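Local coordinates for AHL synthase (Burkholderia glumae, PDB 3P2H), which probably makes N-acyl-homoserine lactone quorum-sensing signals from fatty acyl-ACP and S-adenosyl-L-methionine, releasing S-methyl-5'-thioadenosine, at residues Tyr22-Val26 and Phe27-Leu31; Leu71-Thr74 and Arg75-Leu79; Glu81-Pro84 and His85-Ala88. The protein carries 3 engineered substitutions. One frame throughout, in Å; residues are numbered along the deposited sequence.

Contact 1: residues Tyr22-Val26 and Phe27-Leu31. With NOO (N-(3-oxocyclohex-1-en-1-yl)octanamide), chain C.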
loop_
_atom_site.group_PDB
_atom_site.type_symbol
_atom_site.label_atom_id
_atom_site.label_comp_id
_atom_site.label_asym_id
_atom_site.label_seq_id
_atom_site.Cartn_x
_atom_site.Cartn_y
_atom_site.Cartn_z
ATOM N N TYR A 22 -9.601 2.699 11.108
ATOM C CA TYR A 22 -8.284 3.305 11.004
ATOM C C TYR A 22 -8.145 3.991 9.656
ATOM O O TYR A 22 -7.595 5.084 9.566
ATOM C CB TYR A 22 -7.183 2.265 11.153
ATOM C CG TYR A 22 -5.805 2.863 11.001
ATOM C CD1 TYR A 22 -5.265 3.688 11.993
ATOM C CD2 TYR A 22 -5.047 2.628 9.859
ATOM C CE1 TYR A 22 -4.002 4.257 11.843
ATOM C CE2 TYR A 22 -3.789 3.193 9.701
ATOM C CZ TYR A 22 -3.272 4.004 10.693
ATOM O OH TYR A 22 -2.029 4.556 10.530
ATOM N N ARG A 23 -8.642 3.349 8.604
ATOM C CA ARG A 23 -8.559 3.945 7.280
ATOM C C ARG A 23 -9.416 5.203 7.195
ATOM O O ARG A 23 -9.027 6.177 6.555
ATOM C CB ARG A 23 -8.959 2.925 6.207
ATOM C CG ARG A 23 -7.802 2.006 5.827
ATOM C CD ARG A 23 -8.215 0.871 4.907
ATOM N NE ARG A 23 -8.914 1.322 3.710
ATOM C CZ ARG A 23 -9.251 0.517 2.711
ATOM N NH1 ARG A 23 -8.939 -0.771 2.772
ATOM N NH2 ARG A 23 -9.911 0.988 1.664
ATOM N N TYR A 24 -10.574 5.189 7.848
ATOM C CA TYR A 24 -11.440 6.360 7.837
ATOM C C TYR A 24 -10.704 7.545 8.458
ATOM O O TYR A 24 -10.685 8.643 7.908
ATOM C CB TYR A 24 -12.719 6.119 8.641
ATOM C CG TYR A 24 -13.618 7.340 8.669
ATOM C CD1 TYR A 24 -14.488 7.611 7.612
ATOM C CD2 TYR A 24 -13.550 8.260 9.718
ATOM C CE1 TYR A 24 -15.266 8.770 7.591
ATOM C CE2 TYR A 24 -14.323 9.427 9.708
ATOM C CZ TYR A 24 -15.178 9.675 8.637
ATOM O OH TYR A 24 -15.928 10.827 8.592
ATOM N N ARG A 25 -10.100 7.314 9.614
ATOM C CA ARG A 25 -9.385 8.371 10.312
ATOM C C ARG A 25 -8.207 8.943 9.524
ATOM O O ARG A 25 -7.955 10.143 9.564
ATOM C CB ARG A 25 -8.930 7.857 11.680
ATOM C CG ARG A 25 -10.110 7.616 12.627
ATOM C CD ARG A 25 -9.672 7.042 13.962
ATOM N NE ARG A 25 -9.566 5.587 13.927
ATOM C CZ ARG A 25 -8.623 4.902 14.566
ATOM N NH1 ARG A 25 -7.712 5.552 15.278
ATOM N NH2 ARG A 25 -8.585 3.575 14.495
ATOM N N VAL A 26 -7.499 8.093 8.794
ATOM C CA VAL A 26 -6.353 8.552 8.018
ATOM C C VAL A 26 -6.725 9.195 6.678
ATOM O O VAL A 26 -6.392 10.354 6.413
ATOM C CB VAL A 26 -5.375 7.393 7.724
ATOM C CG1 VAL A 26 -4.259 7.881 6.802
ATOM C CG2 VAL A 26 -4.790 6.858 9.020
ATOM N N PHE A 27 -7.423 8.441 5.837
ATOM C CA PHE A 27 -7.782 8.921 4.516
ATOM C C PHE A 27 -8.923 9.914 4.432
ATOM O O PHE A 27 -8.945 10.746 3.530
ATOM C CB PHE A 27 -8.040 7.715 3.613
ATOM C CG PHE A 27 -6.870 6.785 3.546
ATOM C CD1 PHE A 27 -5.758 7.106 2.775
ATOM C CD2 PHE A 27 -6.831 5.644 4.332
ATOM C CE1 PHE A 27 -4.625 6.301 2.798
ATOM C CE2 PHE A 27 -5.696 4.837 4.360
ATOM C CZ PHE A 27 -4.594 5.166 3.593
ATOM N N VAL A 28 -9.863 9.846 5.362
ATOM C CA VAL A 28 -10.973 10.784 5.335
ATOM C C VAL A 28 -10.760 11.962 6.283
ATOM O O VAL A 28 -10.869 13.119 5.871
ATOM C CB VAL A 28 -12.300 10.080 5.662
ATOM C CG1 VAL A 28 -13.433 11.101 5.734
ATOM C CG2 VAL A 28 -12.598 9.041 4.596
ATOM N N GLU A 29 -10.437 11.689 7.543
ATOM C CA GLU A 29 -10.229 12.781 8.494
ATOM C C GLU A 29 -8.897 13.495 8.329
ATOM O O GLU A 29 -8.844 14.720 8.295
ATOM C CB GLU A 29 -10.340 12.275 9.927
ATOM C CG GLU A 29 -11.647 11.590 10.215
ATOM C CD GLU A 29 -11.871 11.344 11.681
ATOM O OE1 GLU A 29 -10.886 11.201 12.439
ATOM O OE2 GLU A 29 -13.053 11.277 12.080
ATOM N N GLN A 30 -7.819 12.734 8.223
ATOM C CA GLN A 30 -6.504 13.338 8.083
ATOM C C GLN A 30 -6.244 13.959 6.722
ATOM O O GLN A 30 -5.875 15.133 6.625
ATOM C CB GLN A 30 -5.419 12.305 8.355
ATOM C CG GLN A 30 -4.364 12.805 9.301
ATOM C CD GLN A 30 -4.856 12.795 10.727
ATOM O OE1 GLN A 30 -4.998 11.725 11.333
ATOM N NE2 GLN A 30 -5.138 13.979 11.273
ATOM N N LEU A 31 -6.429 13.165 5.673
ATOM C CA LEU A 31 -6.174 13.618 4.317
ATOM C C LEU A 31 -7.379 14.260 3.654
ATOM O O LEU A 31 -7.247 14.900 2.613
ATOM C CB LEU A 31 -5.671 12.441 3.476
ATOM C CG LEU A 31 -4.464 11.711 4.074
ATOM C CD1 LEU A 31 -4.105 10.503 3.214
ATOM C CD2 LEU A 31 -3.283 12.670 4.161
HETATM C C1 NOO C . 0.715 9.020 3.084
HETATM O O1 NOO C . 1.602 9.857 3.219
HETATM C C2 NOO C . 0.708 8.017 1.937
HETATM C C3 NOO C . -0.481 7.509 1.397
HETATM C C4 NOO C . -1.792 7.828 2.144
HETATM C C5 NOO C . -1.634 8.022 3.705
HETATM C C6 NOO C . -0.473 8.988 4.095
HETATM N N7 NOO C . -0.584 6.712 0.179
HETATM C C8 NOO C . -1.291 5.539 -0.196
HETATM O O8 NOO C . -2.498 5.375 -0.048
HETATM C C9 NOO C . -0.528 4.363 -0.846
HETATM C C10 NOO C . 0.924 4.560 -1.353
HETATM C C11 NOO C . 1.200 3.587 -2.531
HETATM C C12 NOO C . 2.622 2.999 -2.495
HETATM C C13 NOO C . 2.898 2.139 -3.748
HETATM C C14 NOO C . 4.383 2.189 -4.153
HETATM C C15 NOO C . 4.706 1.162 -5.243
HETATM O O HOH W 1 -15.047 12.908 10.041
#
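Tyr24, Val28 and Glu29 meet on the flank of helix 13-30, where the backbone bonding changes pattern. Phe27 N still donates to Arg23 O four residues back, at 2.9 Å. Tyr24 O then takes two donors, Val28 N and Glu29 N, and the second bond is the straighter at its hydrogen (158° against 141°). From there the steps span five residues: Gln30 N binds Arg25 O, and Leu31 N binds Val26 O at 2.9 Å.

Two of the apolar contacts are CH-pi. Val28 CB lies over one face of the Tyr24 ring, 4.0 Å from its centroid, while Val28 CG1 reaches Tyr24 CE1. On the Phe27 ring, Val26 CG1 sits almost exactly above the centre, 4.0 Å from the centroid; the methyl is carried there because it stands anti to the backbone N (chi1 175°). Arg23 adds plain packing, laying its aliphatic CG against Phe27 CE2 and leaving its guanidinium to salt bridges with Asp48 and Glu43.

Among the polar groups, Glu29 OE2 comes to the edge of the Tyr24 ring at CE2. A water joins this carboxylate to Tyr24 OH, 2.7 Å from the hydroxyl oxygen, and Ser37 N bonds the same hydroxyl.

On the ligand side, Phe27 CE1 approaches NOO C4 at 3.3 Å and Leu31 CD1 approaches NOO C5 at 3.5 Å. The arrangement is that of a helix widening into pi-type turns near its C-terminal end, here forming one wall of the inhibitor pocket of an autoinducer synthase.

Contact 2: residues Leu71-Thr74 and Arg75-Leu79. With MTA (5'-deoxy-5'-methylthioadenosine), chain B.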
loop_
_atom_site.group_PDB
_atom_site.type_symbol
_atom_site.label_atom_id
_atom_site.label_comp_id
_atom_site.label_asym_id
_atom_site.label_seq_id
_atom_site.Cartn_x
_atom_site.Cartn_y
_atom_site.Cartn_z
ATOM N N LEU A 71 -2.842 -5.871 -4.010
ATOM C CA LEU A 71 -3.703 -6.466 -5.028
ATOM C C LEU A 71 -2.877 -6.943 -6.208
ATOM O O LEU A 71 -1.909 -6.298 -6.589
ATOM C CB LEU A 71 -4.719 -5.441 -5.539
ATOM C CG LEU A 71 -5.806 -4.926 -4.597
ATOM C CD1 LEU A 71 -6.504 -3.735 -5.250
ATOM C CD2 LEU A 71 -6.795 -6.048 -4.289
ATOM N N PRO A 72 -3.246 -8.087 -6.802
ATOM C CA PRO A 72 -2.495 -8.589 -7.953
ATOM C C PRO A 72 -2.946 -7.784 -9.169
ATOM O O PRO A 72 -4.126 -7.449 -9.284
ATOM C CB PRO A 72 -2.929 -10.051 -8.031
ATOM C CG PRO A 72 -4.359 -9.987 -7.601
ATOM C CD PRO A 72 -4.317 -9.026 -6.417
ATOM N N THR A 73 -2.030 -7.464 -10.075
ATOM C CA THR A 73 -2.421 -6.688 -11.246
ATOM C C THR A 73 -3.216 -7.500 -12.267
ATOM O O THR A 73 -3.785 -6.935 -13.203
ATOM C CB THR A 73 -1.208 -6.064 -11.945
ATOM O OG1 THR A 73 -0.241 -7.080 -12.230
ATOM C CG2 THR A 73 -0.593 -4.976 -11.069
ATOM N N THR A 74 -3.258 -8.818 -12.093
ATOM C CA THR A 74 -4.009 -9.664 -13.009
ATOM C C THR A 74 -5.506 -9.523 -12.729
ATOM O O THR A 74 -6.340 -10.080 -13.442
ATOM C CB THR A 74 -3.610 -11.135 -12.874
ATOM O OG1 THR A 74 -3.781 -11.549 -11.520
ATOM C CG2 THR A 74 -2.161 -11.334 -13.291
ATOM N N ARG A 75 -5.837 -8.788 -11.672
ATOM C CA ARG A 75 -7.232 -8.547 -11.320
ATOM C C ARG A 75 -7.421 -7.039 -11.247
ATOM O O ARG A 75 -6.446 -6.292 -11.220
ATOM C CB ARG A 75 -7.583 -9.204 -9.982
ATOM C CG ARG A 75 -7.611 -10.725 -10.048
ATOM C CD ARG A 75 -8.219 -11.344 -8.795
ATOM N NE ARG A 75 -8.072 -12.795 -8.813
ATOM C CZ ARG A 75 -8.527 -13.618 -7.872
ATOM N NH1 ARG A 75 -9.170 -13.140 -6.814
ATOM N NH2 ARG A 75 -8.332 -14.926 -7.994
ATOM N N PRO A 76 -8.676 -6.571 -11.221
ATOM C CA PRO A 76 -8.942 -5.130 -11.159
ATOM C C PRO A 76 -8.200 -4.405 -10.040
ATOM O O PRO A 76 -8.145 -4.897 -8.915
ATOM C CB PRO A 76 -10.455 -5.072 -10.972
ATOM C CG PRO A 76 -10.928 -6.293 -11.716
ATOM C CD PRO A 76 -9.936 -7.336 -11.265
ATOM N N TYR A 77 -7.616 -3.252 -10.361
ATOM C CA TYR A 77 -6.921 -2.444 -9.358
ATOM C C TYR A 77 -7.064 -0.925 -9.572
ATOM O O TYR A 77 -7.409 -0.464 -10.658
ATOM C CB TYR A 77 -5.452 -2.864 -9.215
ATOM C CG TYR A 77 -4.541 -2.704 -10.415
ATOM C CD1 TYR A 77 -4.560 -3.618 -11.475
ATOM C CD2 TYR A 77 -3.581 -1.695 -10.439
ATOM C CE1 TYR A 77 -3.624 -3.531 -12.522
ATOM C CE2 TYR A 77 -2.653 -1.598 -11.472
ATOM C CZ TYR A 77 -2.673 -2.518 -12.506
ATOM O OH TYR A 77 -1.710 -2.435 -13.489
ATOM N N LEU A 78 -6.811 -0.166 -8.510
ATOM C CA LEU A 78 -6.970 1.289 -8.495
ATOM C C LEU A 78 -6.284 2.119 -9.583
ATOM O O LEU A 78 -6.939 2.872 -10.300
ATOM C CB LEU A 78 -6.578 1.813 -7.104
ATOM C CG LEU A 78 -6.889 3.270 -6.744
ATOM C CD1 LEU A 78 -8.341 3.583 -7.063
ATOM C CD2 LEU A 78 -6.606 3.499 -5.264
ATOM N N LEU A 79 -4.969 2.004 -9.700
ATOM C CA LEU A 79 -4.229 2.763 -10.704
ATOM C C LEU A 79 -4.744 2.431 -12.106
ATOM O O LEU A 79 -4.924 3.306 -12.949
ATOM C CB LEU A 79 -2.735 2.430 -10.590
ATOM C CG LEU A 79 -1.739 3.074 -11.560
ATOM C CD1 LEU A 79 -1.865 4.597 -11.529
ATOM C CD2 LEU A 79 -0.326 2.640 -11.185
HETATM C CS MTA B . -4.475 7.677 -4.241
HETATM S "S5'" MTA B . -4.378 9.425 -4.732
HETATM C "C5'" MTA B . -5.662 10.156 -3.672
HETATM C "C4'" MTA B . -6.992 10.328 -4.407
HETATM O "O4'" MTA B . -7.454 9.006 -4.801
HETATM C "C2'" MTA B . -9.069 9.784 -3.300
HETATM O "O2'" MTA B . -10.403 10.216 -3.013
HETATM C "C3'" MTA B . -8.018 10.940 -3.442
HETATM O "O3'" MTA B . -8.634 12.071 -4.069
HETATM C "C1'" MTA B . -8.895 9.020 -4.625
HETATM N N9 MTA B . -9.371 7.624 -4.539
HETATM C C8 MTA B . -8.918 6.639 -3.694
HETATM N N7 MTA B . -9.557 5.525 -3.888
HETATM C C5 MTA B . -10.468 5.712 -4.878
HETATM C C6 MTA B . -11.445 4.886 -5.528
HETATM N N6 MTA B . -11.596 3.564 -5.151
HETATM N N1 MTA B . -12.218 5.429 -6.525
HETATM C C2 MTA B . -12.087 6.732 -6.914
HETATM N N3 MTA B . -11.161 7.527 -6.300
HETATM C C4 MTA B . -10.354 7.078 -5.309
HETATM O O HOH W 2 -6.501 -6.945 -8.017
#
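Tyr77 places CG between its backbone N and carbonyl carbon (chi1 63°), which lays the ring alongside Thr73, the two side chains pointing the same way. Thr73 in turn sets CG2 anti to its carbonyl carbon, and this methyl stands over one face of the ring, 3.9 Å from the Tyr77 centroid and displaced toward CZ. The packing is a CH-pi contact, with Thr73 CG2 3.5 Å from Tyr77 CZ. Both hydroxyls find partners beyond the turn: Thr73 OG1 is bonded to Val97 O and Ser94 N, and Tyr77 OH to Pro92 O.

Beside this packing, a water gives one hydrogen bond to Pro72 O (2.7 Å) and another to Pro76 O (2.8 Å), bridging the start of the turn to the chain beyond it. Leu71 CD1 packs loosely on Tyr77 CB, and the extended Arg75 side chain carries its guanidinium to a salt bridge with Asp51.

The backbone bond from Arg75 N to Pro72 O, 3.2 Å long, closes a type I beta turn, Pro72 to Arg75, which leads from strand 64-72 to Tyr77, the N-cap residue of helix 78-81, whose Leu78 meets the adenine of MTA through CD1.

Contact 3: residues Glu81-Pro84 and His85-Ala88. With MTA (5'-deoxy-5'-methylthioadenosine), chain B.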
loop_
_atom_site.group_PDB
_atom_site.type_symbol
_atom_site.label_atom_id
_atom_site.label_comp_id
_atom_site.label_asym_id
_atom_site.label_seq_id
_atom_site.Cartn_x
_atom_site.Cartn_y
_atom_site.Cartn_z
ATOM N N GLU A 81 -7.811 1.116 -13.201
ATOM C CA GLU A 81 -9.158 1.578 -13.505
ATOM C C GLU A 81 -9.479 3.038 -13.221
ATOM O O GLU A 81 -10.188 3.672 -13.993
ATOM C CB GLU A 81 -10.173 0.690 -12.774
ATOM C CG GLU A 81 -10.150 -0.746 -13.262
ATOM C CD GLU A 81 -11.204 -1.621 -12.612
ATOM O OE1 GLU A 81 -11.544 -2.654 -13.221
ATOM O OE2 GLU A 81 -11.678 -1.287 -11.501
ATOM N N VAL A 82 -8.963 3.569 -12.122
ATOM C CA VAL A 82 -9.244 4.945 -11.735
ATOM C C VAL A 82 -8.240 5.995 -12.221
ATOM O O VAL A 82 -8.641 7.040 -12.731
ATOM C CB VAL A 82 -9.373 5.044 -10.195
ATOM C CG1 VAL A 82 -9.680 6.484 -9.768
ATOM C CG2 VAL A 82 -10.470 4.110 -9.719
ATOM N N PHE A 83 -6.945 5.722 -12.082
ATOM C CA PHE A 83 -5.933 6.683 -12.499
ATOM C C PHE A 83 -4.967 6.196 -13.582
ATOM O O PHE A 83 -3.758 6.396 -13.477
ATOM C CB PHE A 83 -5.137 7.132 -11.274
ATOM C CG PHE A 83 -5.973 7.788 -10.215
ATOM C CD1 PHE A 83 -6.630 8.990 -10.472
ATOM C CD2 PHE A 83 -6.104 7.210 -8.959
ATOM C CE1 PHE A 83 -7.404 9.611 -9.493
ATOM C CE2 PHE A 83 -6.877 7.822 -7.969
ATOM C CZ PHE A 83 -7.528 9.027 -8.241
ATOM N N PRO A 84 -5.487 5.586 -14.655
ATOM C CA PRO A 84 -4.598 5.099 -15.716
ATOM C C PRO A 84 -3.798 6.188 -16.431
ATOM O O PRO A 84 -2.722 5.922 -16.976
ATOM C CB PRO A 84 -5.559 4.382 -16.660
ATOM C CG PRO A 84 -6.810 5.196 -16.531
ATOM C CD PRO A 84 -6.900 5.413 -15.036
ATOM N N HIS A 85 -4.326 7.409 -16.427
ATOM C CA HIS A 85 -3.673 8.531 -17.093
ATOM C C HIS A 85 -2.417 9.012 -16.368
ATOM O O HIS A 85 -1.689 9.865 -16.874
ATOM C CB HIS A 85 -4.666 9.691 -17.253
ATOM C CG HIS A 85 -5.336 10.097 -15.976
ATOM N ND1 HIS A 85 -4.684 10.782 -14.972
ATOM C CD2 HIS A 85 -6.601 9.895 -15.531
ATOM C CE1 HIS A 85 -5.515 10.982 -13.965
ATOM N NE2 HIS A 85 -6.685 10.454 -14.278
ATOM N N LEU A 86 -2.158 8.464 -15.187
ATOM C CA LEU A 86 -0.972 8.858 -14.437
ATOM C C LEU A 86 0.230 8.081 -14.931
ATOM O O LEU A 86 1.364 8.407 -14.596
ATOM C CB LEU A 86 -1.154 8.594 -12.939
ATOM C CG LEU A 86 -2.125 9.476 -12.149
ATOM C CD1 LEU A 86 -1.973 9.164 -10.665
ATOM C CD2 LEU A 86 -1.840 10.935 -12.405
ATOM N N LEU A 87 -0.029 7.057 -15.737
ATOM C CA LEU A 87 1.021 6.197 -16.259
ATOM C C LEU A 87 1.627 6.620 -17.581
ATOM O O LEU A 87 0.938 7.125 -18.473
ATOM C CB LEU A 87 0.501 4.770 -16.402
ATOM C CG LEU A 87 0.235 4.010 -15.104
ATOM C CD1 LEU A 87 -0.403 2.673 -15.440
ATOM C CD2 LEU A 87 1.537 3.815 -14.336
ATOM N N ALA A 88 2.933 6.399 -17.699
ATOM C CA ALA A 88 3.651 6.723 -18.917
ATOM C C ALA A 88 3.188 5.706 -19.946
ATOM O O ALA A 88 2.947 6.042 -21.105
ATOM C CB ALA A 88 5.148 6.601 -18.688
HETATM C CS MTA B . -4.475 7.677 -4.241
HETATM S "S5'" MTA B . -4.378 9.425 -4.732
HETATM C "C5'" MTA B . -5.662 10.156 -3.672
HETATM C "C4'" MTA B . -6.992 10.328 -4.407
HETATM O "O4'" MTA B . -7.454 9.006 -4.801
HETATM C "C2'" MTA B . -9.069 9.784 -3.300
HETATM O "O2'" MTA B . -10.403 10.216 -3.013
HETATM C "C3'" MTA B . -8.018 10.940 -3.442
HETATM O "O3'" MTA B . -8.634 12.071 -4.069
HETATM C "C1'" MTA B . -8.895 9.020 -4.625
HETATM N N9 MTA B . -9.371 7.624 -4.539
HETATM C C8 MTA B . -8.918 6.639 -3.694
HETATM N N7 MTA B . -9.557 5.525 -3.888
HETATM C C5 MTA B . -10.468 5.712 -4.878
HETATM C C6 MTA B . -11.445 4.886 -5.528
HETATM N N6 MTA B . -11.596 3.564 -5.151
HETATM N N1 MTA B . -12.218 5.429 -6.525
HETATM C C2 MTA B . -12.087 6.732 -6.914
HETATM N N3 MTA B . -11.161 7.527 -6.300
HETATM C C4 MTA B . -10.354 7.078 -5.309
HETATM O O HOH W 3 -9.408 10.254 -12.924
#
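Phe83 O receives the hydrogen bond of Leu86 N at 3.1 Å, nearly straight at the hydrogen (163°). One residue on, Leu87 N binds Pro84 O at 3.2 Å. Leu86 packs CD1 on Phe83 CB at 3.8 Å, and its side chain also touches Val142 of strand 138-144, so that the bend rests against the central sheet; Leu87 does likewise on Ile140 of the same strand.

His85 has CG between its backbone N and carbonyl carbon (chi1 53°), which brings the imidazole back beside Phe83, the two side chains running the same way. NE2 comes to the edge of the phenyl ring near CD1, while one imidazole face lies over the Phe83 backbone. A water in the imidazole plane is hydrogen-bonded to His85 NE2 at 3.0 Å and donates only weakly to Val82 O.

The two successive i to i+3 bonds mark a short 3-10 turn, placed in the connection between helix 78-81 and strand 97-105, and Val82 and Phe83, just ahead of it, line the MTA pocket. The Phe83 ring has Val82 CG1 above its centre and offers its edge to the ribose, with Phe83 CE2 3.4 Å from MTA O4'. Val82 CG1 also touches the adenine, 3.7 Å from MTA C2. Asp45 and Gln46 supply hydrogen bonds to the same ligand.

Contacts 1 and 2 are partly buried, whereas contact 3 is at the surface. Contact 1 stands apart, its centre about 22 Å from that of contact 2 and 23 Å from that of contact 3; it lies along the later part of helix 13-30 and its continuation, facing the inhibitor. Contacts 2 and 3, one leading into helix 78-81 and the other out of it, touch directly, Leu79 CD2 packing on Leu87 CD2 at 3.8 Å, and both reach MTA. Contacts 1 and 2 share methyl-on-ring-face packing across their segments; in contact 3 Phe83 instead turns its edge to His85 and the ribose. Backbone bonding differs too: i to i+4 and i to i+5, one turn bond, two 3-10 bonds.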